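Local coordinates for protein FMN Adenylyltransferase (Candida glabrata, PDB 3FWK) that catalyses the transfer of an adenylyl group to FMN, the last step in making the flavin cofactor FAD, at residues F118-N123 and I273-D277; G167-T171 and L197-L202. One frame throughout, in Å; residues are numbered along the deposited sequence.

In the fold
Contacts 1 and 2 illustrate how loops and helix starts around a Rossmann-like sheet are tied down by polar side chains. Along the chain, contact 2 (167-171 with 197-202) is nested inside the loop closed by contact 1 (118-123 with 273-277), yet the two do not touch: their centres lie 25 Å apart, on opposite sides of the chain's centre, with nearest atoms about 12 Å from each other. Contact 2 follows strands 163-165 and 192-194, whereas K162 and Y192 of the glucose pocket sit where those two parallel strands begin. Contact 1 lies farther out, its centre 17 Å from the chain's centre against 10 Å for contact 2.

Contact 1: residues F118-N123 and I273-D277; sequences FKTLEN and IADED
D277 and T120 form the polar heart of this meeting of two helix starts, their side chains slanting across each other, with one carboxylate oxygen taking both the hydroxyl and the backbone N-H of T120. D277 OD2 accepts from T120 N at 2.9 Å, nearly in line with its own C-O bond. The T120 hydroxyl comes to the same oxygen on the anti lone pair, with OG1 to OD2 only 2.6 Å. That hydroxyl is itself an acceptor, for A274 N stands 2.9 Å from T120 OG1 with a bond angle of 163°. It is the first torsion of T120 (-64°) that serves both bonds: OG1 lies opposite the carbonyl carbon, while the methyl CG2 is directed to I273, 3.9 Å from its CA. The other carboxylate oxygen, D277 OD1, is met by the edge of the F118 ring, with CD1 3.5 Å away and the ring and carboxylate planes 65° apart. OD1 also forms a salt bridge with K280 and accepts from a water that in turn accepts from K119 N and donates to E276 OE1, so this buried acid is well supplied with partners. At the outer margin K119 and E276 cross at about a right angle. Here carbon carries the contact, K119 CB lying 3.5 Å from E276 CD, whereas the charged ends, K119 NZ and E276 OE2, remain 5.1 Å apart. D277 thus binds the amide of T120 directly and that of K119 through the water, and its charge should suit the positive end of the helix dipole. With F118 in the N-cap position, an acid from a distant part of the same chain holds the N-terminus of helix 119-131, the helical link of a beta-alpha-beta crossover between strands 107-111 and 134-138 of the Rossmann-like fold.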
loop_
_atom_site.group_PDB
_atom_site.type_symbol
_atom_site.label_atom_id
_atom_site.label_comp_id
_atom_site.label_asym_id
_atom_site.label_seq_id
_atom_site.Cartn_x
_atom_site.Cartn_y
_atom_site.Cartn_z
ATOM N N PHE A 118 -14.752 2.114 -0.293
ATOM C CA PHE A 118 -14.891 3.209 0.651
ATOM C C PHE A 118 -14.595 4.545 -0.029
ATOM O O PHE A 118 -13.582 4.706 -0.736
ATOM C CB PHE A 118 -13.880 3.077 1.813
ATOM C CG PHE A 118 -14.317 2.134 2.896
ATOM C CD1 PHE A 118 -15.097 2.588 3.952
ATOM C CD2 PHE A 118 -13.946 0.784 2.839
ATOM C CE1 PHE A 118 -15.518 1.734 4.946
ATOM C CE2 PHE A 118 -14.367 -0.090 3.867
ATOM C CZ PHE A 118 -15.169 0.382 4.884
ATOM N N LYS A 119 -15.425 5.550 0.260
ATOM C CA LYS A 119 -15.193 6.900 -0.270
ATOM C C LYS A 119 -13.803 7.421 0.160
ATOM O O LYS A 119 -13.109 8.071 -0.612
ATOM C CB LYS A 119 -16.261 7.852 0.238
ATOM C CG LYS A 119 -16.140 9.245 -0.317
ATOM C CD LYS A 119 -16.288 9.277 -1.852
ATOM C CE LYS A 119 -16.631 10.657 -2.384
ATOM N NZ LYS A 119 -17.294 10.507 -3.760
ATOM N N THR A 120 -13.406 7.163 1.409
ATOM C CA THR A 120 -12.128 7.694 1.889
ATOM C C THR A 120 -10.989 7.089 1.057
ATOM O O THR A 120 -9.980 7.746 0.797
ATOM C CB THR A 120 -11.911 7.362 3.363
ATOM O OG1 THR A 120 -12.904 8.005 4.147
ATOM C CG2 THR A 120 -10.562 7.882 3.837
ATOM N N LEU A 121 -11.113 5.803 0.689
ATOM C CA LEU A 121 -10.116 5.175 -0.144
ATOM C C LEU A 121 -10.085 5.790 -1.558
ATOM O O LEU A 121 -9.002 6.047 -2.086
ATOM C CB LEU A 121 -10.343 3.668 -0.183
ATOM C CG LEU A 121 -9.235 2.834 -0.769
ATOM C CD1 LEU A 121 -7.862 3.094 -0.126
ATOM C CD2 LEU A 121 -9.604 1.378 -0.575
ATOM N N GLU A 122 -11.263 6.020 -2.179
ATOM C CA GLU A 122 -11.289 6.742 -3.462
ATOM C C GLU A 122 -10.573 8.073 -3.344
ATOM O O GLU A 122 -9.753 8.449 -4.205
ATOM C CB GLU A 122 -12.740 6.968 -3.929
ATOM C CG GLU A 122 -13.556 5.705 -4.180
ATOM C CD GLU A 122 -13.246 4.990 -5.450
ATOM O OE1 GLU A 122 -12.365 5.398 -6.232
ATOM O OE2 GLU A 122 -13.970 3.988 -5.701
ATOM N N ASN A 123 -10.893 8.835 -2.278
ATOM C CA ASN A 123 -10.271 10.135 -2.068
ATOM C C ASN A 123 -8.747 9.966 -1.973
ATOM O O ASN A 123 -7.986 10.749 -2.548
ATOM C CB ASN A 123 -10.757 10.775 -0.784
ATOM C CG ASN A 123 -12.185 11.261 -0.827
ATOM O OD1 ASN A 123 -12.788 11.397 -1.902
ATOM N ND2 ASN A 123 -12.734 11.558 0.352
ATOM N N ILE A 273 -10.885 11.549 7.042
ATOM C CA ILE A 273 -11.779 10.606 6.374
ATOM C C ILE A 273 -13.000 11.347 5.783
ATOM O O ILE A 273 -13.388 12.419 6.228
ATOM C CB ILE A 273 -12.192 9.434 7.294
ATOM C CG1 ILE A 273 -13.059 9.860 8.473
ATOM C CG2 ILE A 273 -10.908 8.687 7.756
ATOM C CD1 ILE A 273 -13.521 8.677 9.274
ATOM N N ALA A 274 -13.617 10.724 4.798
ATOM C CA ALA A 274 -14.814 11.248 4.200
ATOM C C ALA A 274 -15.908 11.349 5.262
ATOM O O ALA A 274 -16.026 10.481 6.143
ATOM C CB ALA A 274 -15.248 10.306 3.070
ATOM N N ASP A 275 -16.759 12.380 5.111
ATOM C CA ASP A 275 -17.893 12.622 6.001
ATOM C C ASP A 275 -18.776 11.393 6.187
ATOM O O ASP A 275 -19.260 11.122 7.268
ATOM C CB ASP A 275 -18.786 13.747 5.460
ATOM C CG ASP A 275 -18.146 15.107 5.552
ATOM O OD1 ASP A 275 -18.696 16.039 4.914
ATOM O OD2 ASP A 275 -17.115 15.278 6.247
ATOM N N GLU A 276 -19.016 10.666 5.101
ATOM C CA GLU A 276 -19.909 9.511 5.133
ATOM C C GLU A 276 -19.268 8.365 5.907
ATOM O O GLU A 276 -19.972 7.577 6.578
ATOM C CB GLU A 276 -20.321 9.074 3.714
ATOM C CG GLU A 276 -19.164 8.582 2.840
ATOM C CD GLU A 276 -19.538 8.303 1.383
ATOM O OE1 GLU A 276 -19.711 7.119 1.022
ATOM O OE2 GLU A 276 -19.578 9.290 0.592
ATOM N N ASP A 277 -17.930 8.272 5.859
ATOM C CA ASP A 277 -17.231 7.218 6.593
ATOM C C ASP A 277 -17.165 7.541 8.088
ATOM O O ASP A 277 -17.318 6.668 8.931
ATOM C CB ASP A 277 -15.841 6.978 6.002
ATOM C CG ASP A 277 -15.915 6.309 4.633
ATOM O OD1 ASP A 277 -16.912 5.607 4.374
ATOM O OD2 ASP A 277 -14.982 6.473 3.801
HETATM O O HOH W 1 -17.662 5.014 1.867
#

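Contact 2: residues G167-T171 and L197-L202; sequences GIRHT and LLHWNL
G167 begins the contact with its carbonyl oxygen, which meets the methyl CD2 of L197 at 3.8 Å. The next carbonyl does more: I168 O touches L198 CD2 and accepts from a water that also takes the N-H of L197, joining the two backbones through solvent. The I168 side chain sets out away from the other segment, and its branch CG2 grazes L198 CD2 at 4.0 Å. R169, in one of its two modelled conformers, reaches along the turn. Its CG packs on L197 O, and a bend at chi3 (-53°) swings the guanidinium to the far end of the turn. There NH1 donates to W200 O over 2.7 Å; the oxygen lies in the guanidinium plane, although the donor is tilted 29° from the carbonyl plane. The peptide between N201 and L202 lies over the rim of one face, with L202 N 3.3 Å above the plane. Salt bridges to D297 and E300 add to this grip, and D297 OD1 also accepts from L202 N and so probably helps to hold the first turn of helix 202-212. At H170 the backbones meet directly: its N-H points almost straight (172°) at a lone pair of L198 O, N to O being 2.9 Å. L198 CB sits over one face of the H170 imidazole, 3.8 Å from the ring centroid, in a CH-pi contact, while ND1 is engaged by G175 O. W200 N on L197 O closes the type I beta turn from L197 to W200. Both loops leave the C-terminal ends of parallel strands 163-165 and 192-194, the side where a Rossmann-like fold usually binds its nucleotide, near K69 and D70 in the position of this family's PP-loop, which probably binds phosphate here too, consistent with a nucleotide site.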
loop_
_atom_site.group_PDB
_atom_site.type_symbol
_atom_site.label_atom_id
_atom_site.label_comp_id
_atom_site.label_asym_id
_atom_site.label_seq_id
_atom_site.Cartn_x
_atom_site.Cartn_y
_atom_site.Cartn_z
ATOM N N GLY A 167 0.869 -5.387 -5.321
ATOM C CA GLY A 167 1.293 -5.287 -3.903
ATOM C C GLY A 167 0.741 -6.328 -2.931
ATOM O O GLY A 167 0.463 -6.040 -1.783
ATOM N N ILE A 168 0.641 -7.551 -3.366
ATOM C CA ILE A 168 0.136 -8.629 -2.524
ATOM C C ILE A 168 1.205 -9.272 -1.640
ATOM O O ILE A 168 2.405 -9.291 -1.989
ATOM C CB ILE A 168 -0.510 -9.596 -3.503
ATOM C CG1 ILE A 168 -1.313 -10.679 -2.795
ATOM C CG2 ILE A 168 0.503 -10.110 -4.505
ATOM C CD1 ILE A 168 -2.295 -11.396 -3.722
ATOM N N ARG A 169 0.767 -9.794 -0.512
ATOM C CA ARG A 169 1.659 -10.514 0.404
ATOM C C ARG A 169 1.244 -11.973 0.461
ATOM O O ARG A 169 0.086 -12.328 0.222
ATOM C CB ARG A 169 1.605 -9.908 1.828
ATOM C CG ARG A 169 1.948 -8.441 1.817
ATOM C CD ARG A 169 2.107 -7.763 3.216
ATOM N NE ARG A 169 0.989 -7.928 4.141
ATOM C CZ ARG A 169 0.915 -8.888 5.087
ATOM N NH1 ARG A 169 1.876 -9.785 5.242
ATOM N NH2 ARG A 169 -0.130 -8.938 5.884
ATOM N N HIS A 170 2.175 -12.843 0.847
ATOM C CA HIS A 170 1.812 -14.273 0.935
ATOM C C HIS A 170 0.657 -14.560 1.879
ATOM O O HIS A 170 -0.078 -15.514 1.650
ATOM C CB HIS A 170 3.002 -15.120 1.378
ATOM C CG HIS A 170 3.987 -15.434 0.301
ATOM N ND1 HIS A 170 3.626 -15.994 -0.912
ATOM C CD2 HIS A 170 5.334 -15.311 0.279
ATOM C CE1 HIS A 170 4.721 -16.165 -1.652
ATOM N NE2 HIS A 170 5.773 -15.770 -0.946
ATOM N N THR A 171 0.491 -13.752 2.937
ATOM C CA THR A 171 -0.571 -13.994 3.888
ATOM C C THR A 171 -1.943 -13.530 3.405
ATOM O O THR A 171 -2.945 -13.837 4.045
ATOM C CB THR A 171 -0.291 -13.328 5.251
ATOM O OG1 THR A 171 -0.166 -11.934 5.018
ATOM C CG2 THR A 171 0.996 -13.863 5.896
ATOM N N LEU A 197 6.569 -7.680 -2.774
ATOM C CA LEU A 197 6.165 -7.468 -1.393
ATOM C C LEU A 197 5.759 -8.771 -0.718
ATOM O O LEU A 197 5.278 -8.770 0.429
ATOM C CB LEU A 197 4.975 -6.476 -1.341
ATOM C CG LEU A 197 4.927 -5.626 -0.073
ATOM C CD1 LEU A 197 6.057 -4.584 -0.021
ATOM C CD2 LEU A 197 3.550 -4.983 0.067
ATOM N N LEU A 198 5.967 -9.927 -1.374
ATOM C CA LEU A 198 5.323 -11.163 -0.899
ATOM C C LEU A 198 5.765 -11.570 0.499
ATOM O O LEU A 198 4.976 -12.080 1.278
ATOM C CB LEU A 198 5.649 -12.326 -1.853
ATOM C CG LEU A 198 4.989 -12.216 -3.220
ATOM C CD1 LEU A 198 5.586 -13.254 -4.185
ATOM C CD2 LEU A 198 3.478 -12.453 -3.090
ATOM N N HIS A 199 7.047 -11.323 0.795
ATOM C CA HIS A 199 7.673 -11.730 2.062
ATOM C C HIS A 199 7.433 -10.745 3.218
ATOM O O HIS A 199 7.894 -11.007 4.326
ATOM C CB HIS A 199 9.178 -11.876 1.856
ATOM C CG HIS A 199 9.787 -10.646 1.283
ATOM N ND1 HIS A 199 9.621 -10.303 -0.036
ATOM C CD2 HIS A 199 10.458 -9.631 1.867
ATOM C CE1 HIS A 199 10.192 -9.128 -0.240
ATOM N NE2 HIS A 199 10.709 -8.694 0.901
ATOM N N TRP A 200 6.776 -9.611 2.972
ATOM C CA TRP A 200 6.495 -8.668 4.043
ATOM C C TRP A 200 5.414 -9.212 4.950
ATOM O O TRP A 200 4.468 -9.842 4.472
ATOM C CB TRP A 200 6.054 -7.308 3.452
ATOM C CG TRP A 200 7.167 -6.508 2.919
ATOM C CD1 TRP A 200 8.041 -6.857 1.909
ATOM C CD2 TRP A 200 7.596 -5.253 3.407
ATOM N NE1 TRP A 200 8.985 -5.871 1.734
ATOM C CE2 TRP A 200 8.728 -4.874 2.642
ATOM C CE3 TRP A 200 7.122 -4.383 4.403
ATOM C CZ2 TRP A 200 9.425 -3.687 2.872
ATOM C CZ3 TRP A 200 7.832 -3.184 4.635
ATOM C CH2 TRP A 200 8.958 -2.843 3.849
ATOM N N ASN A 201 5.539 -8.974 6.248
ATOM C CA ASN A 201 4.496 -9.244 7.216
ATOM C C ASN A 201 3.788 -7.954 7.617
ATOM O O ASN A 201 4.300 -6.845 7.396
ATOM C CB ASN A 201 5.151 -9.827 8.529
ATOM C CG ASN A 201 6.173 -10.929 8.266
ATOM O OD1 ASN A 201 5.808 -11.974 7.732
ATOM N ND2 ASN A 201 7.435 -10.712 8.677
ATOM N N LEU A 202 2.622 -8.102 8.245
ATOM C CA LEU A 202 1.818 -6.961 8.659
ATOM C C LEU A 202 2.644 -5.999 9.519
ATOM O O LEU A 202 2.579 -4.789 9.323
ATOM C CB LEU A 202 0.580 -7.457 9.403
ATOM C CG LEU A 202 -0.370 -6.371 9.938
ATOM C CD1 LEU A 202 -0.842 -5.440 8.813
ATOM C CD2 LEU A 202 -1.521 -7.029 10.682
HETATM O O HOH W 2 4.044 -8.277 -4.023
HETATM O O HOH W 3 3.572 -12.343 6.687
#